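Local coordinates for protein putative alpha-L-fucosidase (Bacteroides thetaiotaomicron VPI-5482, PDB 3GZA) that probably hydrolyses alpha-L-fucosidic bonds, as expected of a glycoside hydrolase family 29 enzyme with a TIM-barrel domain, at residues L59-D62 / Q63-Q66; Q66-A70 / A71-F75; D329-R332 / L333-M336; D338-N341 / R342-S346. All blocks are in the same frame, centred on the assembly; numbering follows the deposited sequence. Where two conformers were deposited one is given.

From the N terminus, contact 1 starts helix 61-69 with an Asn60 cap, and contact 2 ends it, sharing Gln66 and turning the chain into strand 75-79; together they form one helix-to-strand connection of the barrel. Much later, contacts 3 and 4 lie in series on helix 327-344, the first near its beginning and the second at its end, before the beta domain. Each contact is local and closes no long loop, and none encloses or crosses another. The two helices meet in space: Ala67, Ala70 and Ala71 of contact 2 pack on Ala330, Leu333 and Lys334 of contact 3, and Ala71 also touches Ile340 of contact 4.

Contact 1: residues L59-D62 / Q63-Q66; sequences LNTD and QWVQ
Trp64 turns its indole back along the start of its own helix, where Thr61 and Leu59 meet it. The methyl CG2 of Thr61 sits over one face of the six-membered ring, 3.8 Å from its centroid and almost on the ring normal, a CH-pi contact. Leu59 comes in obliquely, its CD1 lying 3.4 Å from Trp64 CZ2. With CG beside the backbone N (chi1 -64°), Trp64 can swing its ring toward the residues that precede it. Thr61 places OG1 between its backbone N and carbonyl carbon, which leaves CG2 for the indole while OG1 bonds to Ser117 of helix 110-121. Asn60 is the N-cap: its OD1 accepts from Asp62 N at 3.0 Å, with the donor well above the carbonyl plane. The regular turns then follow, Val65 N giving to Thr61 O at 3.0 Å and Gln66 N to Asp62 O at 2.9 Å. Farther out, Trp64 NE1 donates to Gly323 O and Gln63 NE2 to Ile325 O, while the indole also meets the rings of Phe26 and Tyr28. Asp62 bonds to Ser117 and makes a salt bridge with Lys120, joining this helix to helix 110-121. A leucine in place of Trp64 would probably leave Thr61 CG2 without its aromatic face and Gly323 O without this donor. The first turn is thus held in two ways: the indole by a methyl on one face and an N-H bond to Gly323 O, the helix start by the Asn60 cap on Asp62 N and by Asp62's own bonds to Ser117 and Lys120.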
ATOM      1  N   LEU A  59       2.598   4.030 -24.255  1.00 26.07           N
ATOM      2  CA  LEU A  59       1.679   5.050 -23.700  1.00 25.79           C
ATOM      3  C   LEU A  59       1.851   6.365 -24.396  1.00 26.96           C
ATOM      4  O   LEU A  59       2.970   6.880 -24.515  1.00 26.49           O
ATOM      5  CB  LEU A  59       1.937   5.238 -22.218  1.00 27.04           C
ATOM      6  CG  LEU A  59       0.995   6.301 -21.620  1.00 28.29           C
ATOM      7  CD1 LEU A  59      -0.361   5.701 -21.472  1.00 31.16           C
ATOM      8  CD2 LEU A  59       1.448   6.832 -20.243  1.00 30.08           C
ATOM      9  N   ASN A  60       0.725   6.946 -24.822  1.00 27.66           N
ATOM     10  CA  ASN A  60       0.729   8.270 -25.417  1.00 27.35           C
ATOM     11  C   ASN A  60      -0.619   8.942 -25.154  1.00 26.54           C
ATOM     12  O   ASN A  60      -1.577   8.752 -25.895  1.00 26.66           O
ATOM     13  CB  ASN A  60       1.016   8.225 -26.896  1.00 27.05           C
ATOM     14  CG  ASN A  60       1.088   9.619 -27.498  1.00 29.71           C
ATOM     15  OD1 ASN A  60       1.014  10.609 -26.772  1.00 32.08           O
ATOM     16  ND2 ASN A  60       1.357   9.696 -28.812  1.00 36.52           N
ATOM     17  N   THR A  61      -0.724   9.719 -24.080  1.00 25.66           N
ATOM     18  CA  THR A  61      -1.990  10.374 -23.777  1.00 25.34           C
ATOM     19  C   THR A  61      -2.365  11.430 -24.816  1.00 24.85           C
ATOM     20  O   THR A  61      -3.573  11.754 -24.902  1.00 25.89           O
ATOM     21  CB  THR A  61      -2.011  10.962 -22.382  1.00 24.56           C
ATOM     22  OG1 THR A  61      -0.876  11.792 -22.249  1.00 25.42           O
ATOM     23  CG2 THR A  61      -1.980   9.873 -21.317  1.00 26.51           C
ATOM     24  N   ASP A  62      -1.413  11.915 -25.623  1.00 24.69           N
ATOM     25  CA  ASP A  62      -1.802  12.828 -26.698  1.00 23.66           C
ATOM     26  C   ASP A  62      -2.767  12.063 -27.614  1.00 25.11           C
ATOM     27  O   ASP A  62      -3.694  12.654 -28.126  1.00 25.96           O
ATOM     28  CB  ASP A  62      -0.628  13.335 -27.518  1.00 23.92           C
ATOM     29  CG  ASP A  62       0.206  14.399 -26.830  1.00 23.40           C
ATOM     30  OD1 ASP A  62      -0.210  14.922 -25.790  1.00 26.15           O
ATOM     31  OD2 ASP A  62       1.323  14.700 -27.409  1.00 25.80           O
ATOM     32  N   GLN A  63      -2.451  10.785 -27.916  1.00 25.72           N
ATOM     33  CA  GLN A  63      -3.274   9.960 -28.824  1.00 25.17           C
ATOM     34  C   GLN A  63      -4.671   9.755 -28.259  1.00 25.60           C
ATOM     35  O   GLN A  63      -5.681   9.785 -29.005  1.00 25.83           O
ATOM     36  CB  GLN A  63      -2.536   8.652 -29.184  1.00 25.81           C
ATOM     37  CG  GLN A  63      -3.212   7.776 -30.222  1.00 25.11           C
ATOM     38  CD  GLN A  63      -4.149   6.759 -29.656  1.00 27.53           C
ATOM     39  OE1 GLN A  63      -4.245   6.601 -28.434  1.00 25.71           O
ATOM     40  NE2 GLN A  63      -4.873   6.048 -30.543  1.00 27.62           N
ATOM     41  N   TRP A  64      -4.740   9.577 -26.948  1.00 24.89           N
ATOM     42  CA  TRP A  64      -6.049   9.436 -26.269  1.00 24.79           C
ATOM     43  C   TRP A  64      -6.919  10.695 -26.459  1.00 26.25           C
ATOM     44  O   TRP A  64      -8.086  10.620 -26.830  1.00 25.83           O
ATOM     45  CB  TRP A  64      -5.836   9.290 -24.771  1.00 26.09           C
ATOM     46  CG  TRP A  64      -5.104   8.103 -24.281  1.00 25.11           C
ATOM     47  CD1 TRP A  64      -4.328   7.232 -25.012  1.00 25.66           C
ATOM     48  CD2 TRP A  64      -4.941   7.737 -22.932  1.00 26.42           C
ATOM     49  NE1 TRP A  64      -3.759   6.304 -24.153  1.00 26.45           N
ATOM     50  CE2 TRP A  64      -4.092   6.617 -22.875  1.00 26.57           C
ATOM     51  CE3 TRP A  64      -5.472   8.237 -21.737  1.00 27.16           C
ATOM     52  CZ2 TRP A  64      -3.760   5.973 -21.658  1.00 28.84           C
ATOM     53  CZ3 TRP A  64      -5.134   7.604 -20.532  1.00 27.96           C
ATOM     54  CH2 TRP A  64      -4.289   6.493 -20.513  1.00 28.09           C
ATOM     55  N   VAL A  65      -6.326  11.856 -26.192  1.00 25.91           N
ATOM     56  CA  VAL A  65      -7.010  13.106 -26.252  1.00 26.31           C
ATOM     57  C   VAL A  65      -7.405  13.427 -27.683  1.00 26.01           C
ATOM     58  O   VAL A  65      -8.514  13.880 -27.949  1.00 25.24           O
ATOM     59  CB  VAL A  65      -6.180  14.223 -25.588  1.00 26.80           C
ATOM     60  CG1 VAL A  65      -6.825  15.606 -25.797  1.00 27.61           C
ATOM     61  CG2 VAL A  65      -6.054  13.917 -24.093  1.00 25.31           C
ATOM     62  N   GLN A  66      -6.534  13.181 -28.644  1.00 25.07           N
ATOM     63  CA  GLN A  66      -6.909  13.450 -30.017  1.00 25.80           C
ATOM     64  C   GLN A  66      -8.033  12.564 -30.469  1.00 26.13           C
ATOM     65  O   GLN A  66      -8.874  12.982 -31.246  1.00 26.47           O
ATOM     66  CB  GLN A  66      -5.719  13.217 -30.950  1.00 25.87           C
ATOM     67  CG  GLN A  66      -4.667  14.297 -30.820  1.00 29.24           C
ATOM     68  CD  GLN A  66      -3.434  13.997 -31.619  1.00 36.98           C
ATOM     69  OE1 GLN A  66      -2.653  13.078 -31.293  1.00 42.17           O
ATOM     70  NE2 GLN A  66      -3.244  14.764 -32.666  1.00 38.18           N
TER

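Contact 2: residues Q66-A70 / A71-F75; sequences QAAKA and AGCKF
Cys73 folds back on the last turn of helix 61-69, its CB 4.0 Å from the methyl CB of Ala68. Its SG stands beside its own backbone N, anti to the carbonyl carbon (chi1 -61°), and this rotation keeps the sulfur alongside Ala68, 3.3 Å from the carbonyl O. That same oxygen takes two backbone bonds from opposite faces of its plane, from Ala71 N at 3.0 Å and from Cys73 N at 3.3 Å. Gly72 N in turn donates to Lys69 O, closing a type I turn from Lys69 to Gly72. At Gly72 phi is positive (107°), where a CB would be pressed against the carbonyl O of Ala71. Lys69 stretches all four torsions near 180°, carrying NZ away from the turn to Tyr121 O, while a water donates to both Lys69 O and Cys73 O and bridges the two. The methyl of Ala68 and the side chain of Cys73 also pack on strand 22-26, with Ala24 touching both. Positive phi at Gly72 and the bonds from Cys73 N to Ala68 O and from Gly72 N to Lys69 O define a Schellman motif, here ending a helix just before strand 75-79 of the TIM barrel.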
ATOM      1  N   GLN A  66      -6.534  13.181 -28.644  1.00 25.07           N
ATOM      2  CA  GLN A  66      -6.909  13.450 -30.017  1.00 25.80           C
ATOM      3  C   GLN A  66      -8.033  12.564 -30.469  1.00 26.13           C
ATOM      4  O   GLN A  66      -8.874  12.982 -31.246  1.00 26.47           O
ATOM      5  CB  GLN A  66      -5.719  13.217 -30.950  1.00 25.87           C
ATOM      6  CG  GLN A  66      -4.667  14.297 -30.820  1.00 29.24           C
ATOM      7  CD  GLN A  66      -3.434  13.997 -31.619  1.00 36.98           C
ATOM      8  OE1 GLN A  66      -2.653  13.078 -31.293  1.00 42.17           O
ATOM      9  NE2 GLN A  66      -3.244  14.764 -32.666  1.00 38.18           N
ATOM     10  N   ALA A  67      -8.043  11.326 -29.995  1.00 26.54           N
ATOM     11  CA  ALA A  67      -9.093  10.390 -30.385  1.00 26.73           C
ATOM     12  C   ALA A  67     -10.456  10.893 -29.890  1.00 26.09           C
ATOM     13  O   ALA A  67     -11.418  10.915 -30.638  1.00 27.36           O
ATOM     14  CB  ALA A  67      -8.838   8.988 -29.835  1.00 27.10           C
ATOM     15  N   ALA A  68     -10.506  11.371 -28.652  1.00 26.09           N
ATOM     16  CA  ALA A  68     -11.756  11.904 -28.040  1.00 25.08           C
ATOM     17  C   ALA A  68     -12.180  13.211 -28.735  1.00 26.39           C
ATOM     18  O   ALA A  68     -13.356  13.481 -29.000  1.00 26.31           O
ATOM     19  CB  ALA A  68     -11.506  12.125 -26.582  1.00 25.72           C
ATOM     20  N   LYS A  69     -11.202  14.058 -29.008  1.00 25.55           N
ATOM     21  CA  LYS A  69     -11.475  15.306 -29.641  1.00 25.41           C
ATOM     22  C   LYS A  69     -12.148  15.110 -30.978  1.00 25.57           C
ATOM     23  O   LYS A  69     -13.037  15.869 -31.346  1.00 26.42           O
ATOM     24  CB  LYS A  69     -10.178  16.118 -29.810  1.00 25.46           C
ATOM     25  CG  LYS A  69     -10.361  17.441 -30.507  1.00 25.00           C
ATOM     26  CD  LYS A  69      -9.085  18.273 -30.462  1.00 24.90           C
ATOM     27  CE  LYS A  69      -9.301  19.666 -31.047  1.00 28.07           C
ATOM     28  NZ  LYS A  69      -8.050  20.460 -31.113  1.00 30.42           N
ATOM     29  N   ALA A  70     -11.745  14.064 -31.692  1.00 25.29           N
ATOM     30  CA  ALA A  70     -12.311  13.808 -33.034  1.00 25.69           C
ATOM     31  C   ALA A  70     -13.802  13.499 -33.014  1.00 26.51           C
ATOM     32  O   ALA A  70     -14.465  13.579 -34.052  1.00 25.48           O
ATOM     33  CB  ALA A  70     -11.550  12.686 -33.739  1.00 26.03           C
ATOM     34  N   ALA A  71     -14.310  13.093 -31.851  1.00 25.70           N
ATOM     35  CA  ALA A  71     -15.744  12.804 -31.699  1.00 25.54           C
ATOM     36  C   ALA A  71     -16.570  14.030 -31.375  1.00 26.74           C
ATOM     37  O   ALA A  71     -17.783  14.005 -31.497  1.00 26.99           O
ATOM     38  CB  ALA A  71     -15.940  11.705 -30.644  1.00 25.53           C
ATOM     39  N   GLY A  72     -15.905  15.118 -31.010  1.00 25.68           N
ATOM     40  CA  GLY A  72     -16.568  16.298 -30.508  1.00 26.34           C
ATOM     41  C   GLY A  72     -16.400  16.534 -29.009  1.00 26.12           C
ATOM     42  O   GLY A  72     -16.954  17.505 -28.507  1.00 26.52           O
ATOM     43  N   CYS A  73     -15.637  15.698 -28.313  1.00 25.61           N
ATOM     44  CA  CYS A  73     -15.434  15.856 -26.860  1.00 25.72           C
ATOM     45  C   CYS A  73     -14.686  17.145 -26.546  1.00 25.24           C
ATOM     46  O   CYS A  73     -13.709  17.497 -27.236  1.00 26.42           O
ATOM     47  CB  CYS A  73     -14.628  14.671 -26.308  1.00 26.05           C
ATOM     48  SG  CYS A  73     -15.528  13.127 -26.572  1.00 26.63           S
ATOM     49  N   LYS A  74     -15.197  17.868 -25.541  1.00 24.84           N
ATOM     50  CA  LYS A  74     -14.633  19.143 -25.107  1.00 24.74           C
ATOM     51  C   LYS A  74     -13.912  19.028 -23.766  1.00 24.73           C
ATOM     52  O   LYS A  74     -13.248  19.985 -23.325  1.00 26.42           O
ATOM     53  CB  LYS A  74     -15.690  20.265 -25.095  1.00 24.15           C
ATOM     54  CG  LYS A  74     -16.311  20.510 -26.452  1.00 27.46           C
ATOM     55  CD  LYS A  74     -15.285  20.961 -27.475  1.00 32.51           C
ATOM     56  CE  LYS A  74     -15.939  21.244 -28.830  1.00 38.04           C
ATOM     57  NZ  LYS A  74     -16.944  22.299 -28.726  1.00 40.82           N
ATOM     58  N   PHE A  75     -14.172  17.927 -23.065  1.00 25.09           N
ATOM     59  CA  PHE A  75     -13.511  17.651 -21.793  1.00 25.45           C
ATOM     60  C   PHE A  75     -13.153  16.193 -21.771  1.00 25.67           C
ATOM     61  O   PHE A  75     -13.742  15.381 -22.517  1.00 25.78           O
ATOM     62  CB  PHE A  75     -14.351  18.042 -20.576  1.00 25.44           C
ATOM     63  CG  PHE A  75     -15.616  17.280 -20.443  1.00 24.14           C
ATOM     64  CD1 PHE A  75     -16.793  17.812 -20.955  1.00 26.11           C
ATOM     65  CD2 PHE A  75     -15.700  16.143 -19.681  1.00 26.54           C
ATOM     66  CE1 PHE A  75     -17.983  17.154 -20.810  1.00 26.61           C
ATOM     67  CE2 PHE A  75     -16.881  15.479 -19.522  1.00 28.32           C
ATOM     68  CZ  PHE A  75     -18.056  16.016 -20.063  1.00 25.82           C
TER
HETATM   69  O   HOH W   1     -13.838  18.208 -29.945  1.00 21.22           O

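Contact 3: residues D329-R332 / L333-M336; sequences DAQR and LKEM
The backbone of 329-332 runs into 333-336 as unbroken alpha helix, with Leu333 N bonded to Asp329 O, Lys334 N to Ala330 O, Glu335 N to Gln331 O and Met336 N to Arg332 O. This spacing brings the side chain of Glu335 back over the preceding turn, between Gln331 and Arg332. Arg332 NE donates to Glu335 OE1 at 2.8 Å, a salt bridge made at the guanidinium edge and on the syn side of the carboxylate; the two planes are only 22° apart. Gln331 NE2 reaches OE2 of the same carboxylate at 3.0 Å from the anti side, in a nearly straight bond, but its amide stands steeply to the carboxylate, 75° between planes. Bends at chi2 and chi3 of Arg332 fold its chain so that NE faces Glu335. These are i to i+3 and i to i+4 pairings on the polar side of helix 327-344, whose other side, with Leu333 and the selenomethionine Met336, packs on strand 312-317 of the TIM barrel. With an alanine here instead of Glu335, Arg332 NE would probably lose its carboxylate mate and the Gln331 amide would be freer to turn. A water adds a second link, accepting from Arg332 NH2 and donating to Glu335 OE2 at 2.7 Å; another accepts from both Gln331 NE2 and Lys334 NZ. Arg332 NH1 is held by Tyr294 O, and Lys334 NZ has a salt bridge to Asp338 one turn on. Asp329 points elsewhere, its carboxylate paired with Arg275.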
ATOM      1  N   ASP A 329     -11.509   1.943 -32.425  1.00 24.30           N
ATOM      2  CA  ASP A 329     -12.206   2.866 -31.554  1.00 24.01           C
ATOM      3  C   ASP A 329     -11.997   4.306 -32.022  1.00 24.45           C
ATOM      4  O   ASP A 329     -12.911   5.096 -32.119  1.00 23.69           O
ATOM      5  CB  ASP A 329     -11.717   2.689 -30.134  1.00 24.32           C
ATOM      6  CG  ASP A 329     -12.005   1.310 -29.572  1.00 24.60           C
ATOM      7  OD1 ASP A 329     -11.622   0.284 -30.198  1.00 26.44           O
ATOM      8  OD2 ASP A 329     -12.625   1.299 -28.468  1.00 29.88           O
ATOM      9  N   ALA A 330     -10.739   4.656 -32.254  1.00 24.12           N
ATOM     10  CA  ALA A 330     -10.380   6.010 -32.724  1.00 25.52           C
ATOM     11  C   ALA A 330     -11.058   6.355 -34.043  1.00 25.09           C
ATOM     12  O   ALA A 330     -11.538   7.485 -34.253  1.00 25.36           O
ATOM     13  CB  ALA A 330      -8.848   6.114 -32.873  1.00 25.84           C
ATOM     14  N   GLN A 331     -11.118   5.389 -34.943  1.00 24.40           N
ATOM     15  CA  GLN A 331     -11.753   5.636 -36.234  1.00 25.14           C
ATOM     16  C   GLN A 331     -13.243   5.886 -36.020  1.00 24.29           C
ATOM     17  O   GLN A 331     -13.795   6.761 -36.633  1.00 24.51           O
ATOM     18  CB  GLN A 331     -11.493   4.493 -37.195  1.00 26.13           C
ATOM     19  CG  GLN A 331     -12.235   4.543 -38.502  1.00 25.92           C
ATOM     20  CD  GLN A 331     -11.945   5.799 -39.324  1.00 27.95           C
ATOM     21  OE1 GLN A 331     -10.856   6.391 -39.248  1.00 30.55           O
ATOM     22  NE2 GLN A 331     -12.920   6.197 -40.130  1.00 29.45           N
ATOM     23  N   ARG A 332     -13.893   5.079 -35.191  1.00 23.62           N
ATOM     24  CA  ARG A 332     -15.337   5.242 -34.932  1.00 24.07           C
ATOM     25  C   ARG A 332     -15.651   6.597 -34.309  1.00 24.39           C
ATOM     26  O   ARG A 332     -16.677   7.208 -34.600  1.00 24.24           O
ATOM     27  CB  ARG A 332     -15.858   4.138 -34.007  1.00 24.33           C
ATOM     28  CG  ARG A 332     -17.342   4.171 -33.719  1.00 25.85           C
ATOM     29  CD  ARG A 332     -18.224   4.130 -35.011  1.00 25.84           C
ATOM     30  NE  ARG A 332     -17.755   3.232 -36.084  1.00 24.71           N
ATOM     31  CZ  ARG A 332     -17.899   1.908 -36.092  1.00 24.99           C
ATOM     32  NH1 ARG A 332     -18.451   1.273 -35.068  1.00 24.55           N
ATOM     33  NH2 ARG A 332     -17.414   1.201 -37.080  1.00 24.37           N
ATOM     34  N   LEU A 333     -14.804   7.014 -33.383  1.00 24.61           N
ATOM     35  CA  LEU A 333     -14.902   8.320 -32.772  1.00 24.51           C
ATOM     36  C   LEU A 333     -14.814   9.426 -33.816  1.00 24.34           C
ATOM     37  O   LEU A 333     -15.610  10.370 -33.777  1.00 24.27           O
ATOM     38  CB  LEU A 333     -13.834   8.488 -31.694  1.00 25.25           C
ATOM     39  CG  LEU A 333     -14.063   7.664 -30.428  1.00 24.73           C
ATOM     40  CD1 LEU A 333     -12.794   7.584 -29.552  1.00 26.17           C
ATOM     41  CD2 LEU A 333     -15.274   8.147 -29.572  1.00 27.02           C
ATOM     42  N   LYS A 334     -13.864   9.314 -34.732  1.00 25.15           N
ATOM     43  CA  LYS A 334     -13.730  10.308 -35.794  1.00 25.09           C
ATOM     44  C   LYS A 334     -14.995  10.322 -36.637  1.00 25.18           C
ATOM     45  O   LYS A 334     -15.527  11.390 -37.004  1.00 24.72           O
ATOM     46  CB  LYS A 334     -12.508  10.007 -36.646  1.00 24.93           C
ATOM     47  CG  LYS A 334     -12.378  10.957 -37.836  1.00 25.45           C
ATOM     48  CD  LYS A 334     -11.264  10.470 -38.716  1.00 27.27           C
ATOM     49  CE  LYS A 334     -10.979  11.402 -39.869  1.00 30.93           C
ATOM     50  NZ  LYS A 334     -12.058  11.378 -40.874  1.00 31.17           N
ATOM     51  N   GLU A 335     -15.488   9.131 -36.983  1.00 24.77           N
ATOM     52  CA  GLU A 335     -16.712   9.038 -37.763  1.00 24.10           C
ATOM     53  C   GLU A 335     -17.894   9.757 -37.054  1.00 23.96           C
ATOM     54  O   GLU A 335     -18.720  10.397 -37.720  1.00 22.94           O
ATOM     55  CB  GLU A 335     -17.072   7.582 -38.044  1.00 25.24           C
ATOM     56  CG  GLU A 335     -16.113   6.852 -38.983  1.00 24.65           C
ATOM     57  CD  GLU A 335     -16.305   5.370 -39.037  1.00 26.08           C
ATOM     58  OE1 GLU A 335     -17.196   4.842 -38.340  1.00 25.48           O
ATOM     59  OE2 GLU A 335     -15.521   4.719 -39.797  1.00 26.21           O
HETATM   60  N   MSE A 336     -17.990   9.616 -35.733  1.00 23.67           N
HETATM   61  CA  MSE A 336     -19.054  10.269 -34.937  1.00 22.81           C
HETATM   62  C   MSE A 336     -18.971  11.795 -35.031  1.00 24.15           C
HETATM   63  O   MSE A 336     -19.946  12.463 -35.335  1.00 24.37           O
HETATM   64  CB  MSE A 336     -18.977   9.834 -33.497  1.00 23.27           C
HETATM   65  CG  MSE A 336     -20.115  10.344 -32.682  1.00 22.15           C
HETATM   66 SE   MSE A 336     -20.017   9.808 -30.869  0.75 24.31          SE
HETATM   67  CE  MSE A 336     -21.665  10.461 -30.226  1.00 23.61           C
TER
HETATM   68  O   HOH W   2     -13.386   8.654 -41.683  1.00 36.32           O
HETATM   69  O   HOH W   3     -15.235   2.221 -38.825  1.00 18.02           O

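Contact 4: residues D338-N341 / R342-S346; sequences DEIN and RRFSS
The last turns of helix 327-344 carry a salt-bridge network in which Glu339 holds both Arg342 and Arg343. Arg342 grips the carboxylate side-on: NE gives to Glu339 OE1 at 2.8 Å and NH2 to Glu339 OE2 at 2.9 Å, the latter on the syn lone pair. Arg343 comes to OE2 from the anti side, its NE 2.8 Å away in an almost straight bond (170°), so OE2 serves two donors. The planes tell the two arginines apart: that of Arg342 is 33° from the carboxylate, that of Arg343 close to perpendicular. A bend at chi2 of Glu339 (66°) brings its carboxylate alongside Arg342. Arg343 NH1 goes on to Glu304 of helix 296-304, and Arg342 NH2 also bonds to O of Lys443, the C-terminal residue. Beyond the network, Ser345 doubles its hold on Asn341 O, with N at 3.0 Å and OG at 2.8 Å from opposite faces of the carbonyl plane. Phe344 meets Tyr370 of strand 366-375 edge-to-face. The i to i+3 and i to i+4 pairs of Glu339 form a salt-bridge network at the surface, at the end of the helix that leads from the TIM barrel to the beta domain.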
ATOM      1  N   ASP A 338     -17.380  13.518 -37.328  1.00 24.42           N
ATOM      2  CA  ASP A 338     -17.624  13.913 -38.721  1.00 23.29           C
ATOM      3  C   ASP A 338     -19.124  13.940 -39.075  1.00 23.78           C
ATOM      4  O   ASP A 338     -19.581  14.825 -39.829  1.00 24.40           O
ATOM      5  CB  ASP A 338     -16.916  12.937 -39.668  1.00 24.04           C
ATOM      6  CG  ASP A 338     -15.405  13.077 -39.655  1.00 26.52           C
ATOM      7  OD1 ASP A 338     -14.859  14.045 -39.057  1.00 27.40           O
ATOM      8  OD2 ASP A 338     -14.762  12.170 -40.240  1.00 27.54           O
ATOM      9  N   GLU A 339     -19.886  13.006 -38.488  1.00 24.16           N
ATOM     10  CA  GLU A 339     -21.281  12.868 -38.795  1.00 25.03           C
ATOM     11  C   GLU A 339     -22.086  13.937 -38.039  1.00 24.82           C
ATOM     12  O   GLU A 339     -23.043  14.487 -38.576  1.00 25.25           O
ATOM     13  CB  GLU A 339     -21.754  11.453 -38.552  1.00 25.50           C
ATOM     14  CG  GLU A 339     -23.209  11.248 -38.828  1.00 26.14           C
ATOM     15  CD  GLU A 339     -23.617  11.414 -40.274  1.00 27.20           C
ATOM     16  OE1 GLU A 339     -22.752  11.504 -41.165  1.00 26.74           O
ATOM     17  OE2 GLU A 339     -24.833  11.481 -40.535  1.00 28.43           O
ATOM     18  N   ILE A 340     -21.680  14.274 -36.828  1.00 24.71           N
ATOM     19  CA  ILE A 340     -22.322  15.378 -36.112  1.00 24.79           C
ATOM     20  C   ILE A 340     -22.142  16.641 -36.919  1.00 25.28           C
ATOM     21  O   ILE A 340     -23.099  17.409 -37.108  1.00 24.98           O
ATOM     22  CB  ILE A 340     -21.746  15.573 -34.710  1.00 26.09           C
ATOM     23  CG1 ILE A 340     -22.139  14.382 -33.826  1.00 24.63           C
ATOM     24  CG2 ILE A 340     -22.280  16.846 -34.078  1.00 27.53           C
ATOM     25  CD1 ILE A 340     -21.269  14.280 -32.517  1.00 27.80           C
ATOM     26  N   ASN A 341     -20.925  16.861 -37.424  1.00 25.48           N
ATOM     27  CA  ASN A 341     -20.687  18.035 -38.261  1.00 26.25           C
ATOM     28  C   ASN A 341     -21.458  17.998 -39.563  1.00 26.29           C
ATOM     29  O   ASN A 341     -22.027  19.020 -39.982  1.00 26.58           O
ATOM     30  CB  ASN A 341     -19.207  18.221 -38.515  1.00 26.83           C
ATOM     31  CG  ASN A 341     -18.466  18.705 -37.275  1.00 32.59           C
ATOM     32  OD1 ASN A 341     -19.066  19.336 -36.388  1.00 39.02           O
ATOM     33  ND2 ASN A 341     -17.157  18.447 -37.218  1.00 38.07           N
ATOM     34  N   ARG A 342     -21.490  16.833 -40.204  1.00 25.48           N
ATOM     35  CA  ARG A 342     -22.239  16.715 -41.446  1.00 26.04           C
ATOM     36  C   ARG A 342     -23.723  17.081 -41.276  1.00 26.30           C
ATOM     37  O   ARG A 342     -24.317  17.784 -42.123  1.00 26.98           O
ATOM     38  CB  ARG A 342     -22.146  15.304 -42.003  1.00 26.98           C
ATOM     39  CG  ARG A 342     -22.594  15.240 -43.447  1.00 27.81           C
ATOM     40  CD  ARG A 342     -22.658  13.812 -43.951  1.00 28.51           C
ATOM     41  NE  ARG A 342     -23.750  13.071 -43.326  1.00 28.34           N
ATOM     42  CZ  ARG A 342     -25.027  13.127 -43.687  1.00 32.29           C
ATOM     43  NH1 ARG A 342     -25.428  13.848 -44.730  1.00 32.11           N
ATOM     44  NH2 ARG A 342     -25.923  12.419 -43.006  1.00 32.10           N
ATOM     45  N   ARG A 343     -24.329  16.611 -40.191  1.00 26.17           N
ATOM     46  CA  ARG A 343     -25.745  16.860 -39.985  1.00 26.34           C
ATOM     47  C   ARG A 343     -26.057  18.270 -39.513  1.00 27.19           C
ATOM     48  O   ARG A 343     -26.978  18.908 -40.055  1.00 27.76           O
ATOM     49  CB  ARG A 343     -26.335  15.902 -38.950  1.00 26.54           C
ATOM     50  CG  ARG A 343     -26.221  14.462 -39.338  1.00 25.92           C
ATOM     51  CD  ARG A 343     -26.974  13.592 -38.380  1.00 26.74           C
ATOM     52  NE  ARG A 343     -26.800  12.184 -38.709  1.00 24.37           N
ATOM     53  CZ  ARG A 343     -27.431  11.195 -38.091  1.00 28.59           C
ATOM     54  NH1 ARG A 343     -28.282  11.437 -37.123  1.00 29.81           N
ATOM     55  NH2 ARG A 343     -27.204   9.943 -38.456  1.00 31.49           N
ATOM     56  N   PHE A 344     -25.265  18.776 -38.571  1.00 27.05           N
ATOM     57  CA  PHE A 344     -25.660  19.957 -37.862  1.00 28.17           C
ATOM     58  C   PHE A 344     -24.760  21.175 -37.920  1.00 29.59           C
ATOM     59  O   PHE A 344     -25.115  22.171 -37.328  1.00 29.52           O
ATOM     60  CB  PHE A 344     -25.926  19.589 -36.387  1.00 28.81           C
ATOM     61  CG  PHE A 344     -26.883  18.432 -36.199  1.00 27.83           C
ATOM     62  CD1 PHE A 344     -28.164  18.498 -36.708  1.00 27.85           C
ATOM     63  CD2 PHE A 344     -26.504  17.295 -35.501  1.00 26.95           C
ATOM     64  CE1 PHE A 344     -29.058  17.433 -36.535  1.00 26.62           C
ATOM     65  CE2 PHE A 344     -27.367  16.244 -35.336  1.00 27.27           C
ATOM     66  CZ  PHE A 344     -28.654  16.326 -35.855  1.00 27.42           C
ATOM     67  N   SER A 345     -23.654  21.165 -38.657  1.00 30.16           N
ATOM     68  CA  SER A 345     -22.780  22.333 -38.605  1.00 32.02           C
ATOM     69  C   SER A 345     -23.244  23.492 -39.462  1.00 32.10           C
ATOM     70  O   SER A 345     -22.993  24.656 -39.117  1.00 34.08           O
ATOM     71  CB  SER A 345     -21.341  21.982 -38.957  1.00 31.69           C
ATOM     72  OG  SER A 345     -21.226  21.673 -40.323  1.00 35.82           O
ATOM     73  N   SER A 346     -23.976  23.189 -40.529  1.00 31.90           N
ATOM     74  CA  SER A 346     -24.411  24.213 -41.459  0.50 31.56           C
ATOM     75  C   SER A 346     -25.913  24.151 -41.710  1.00 30.90           C
ATOM     76  O   SER A 346     -26.374  23.398 -42.532  1.00 30.79           O
ATOM     77  CB  SER A 346     -23.614  24.073 -42.752  0.50 31.93           C
ATOM     78  OG  SER A 346     -22.220  24.196 -42.465  0.50 33.21           O
TER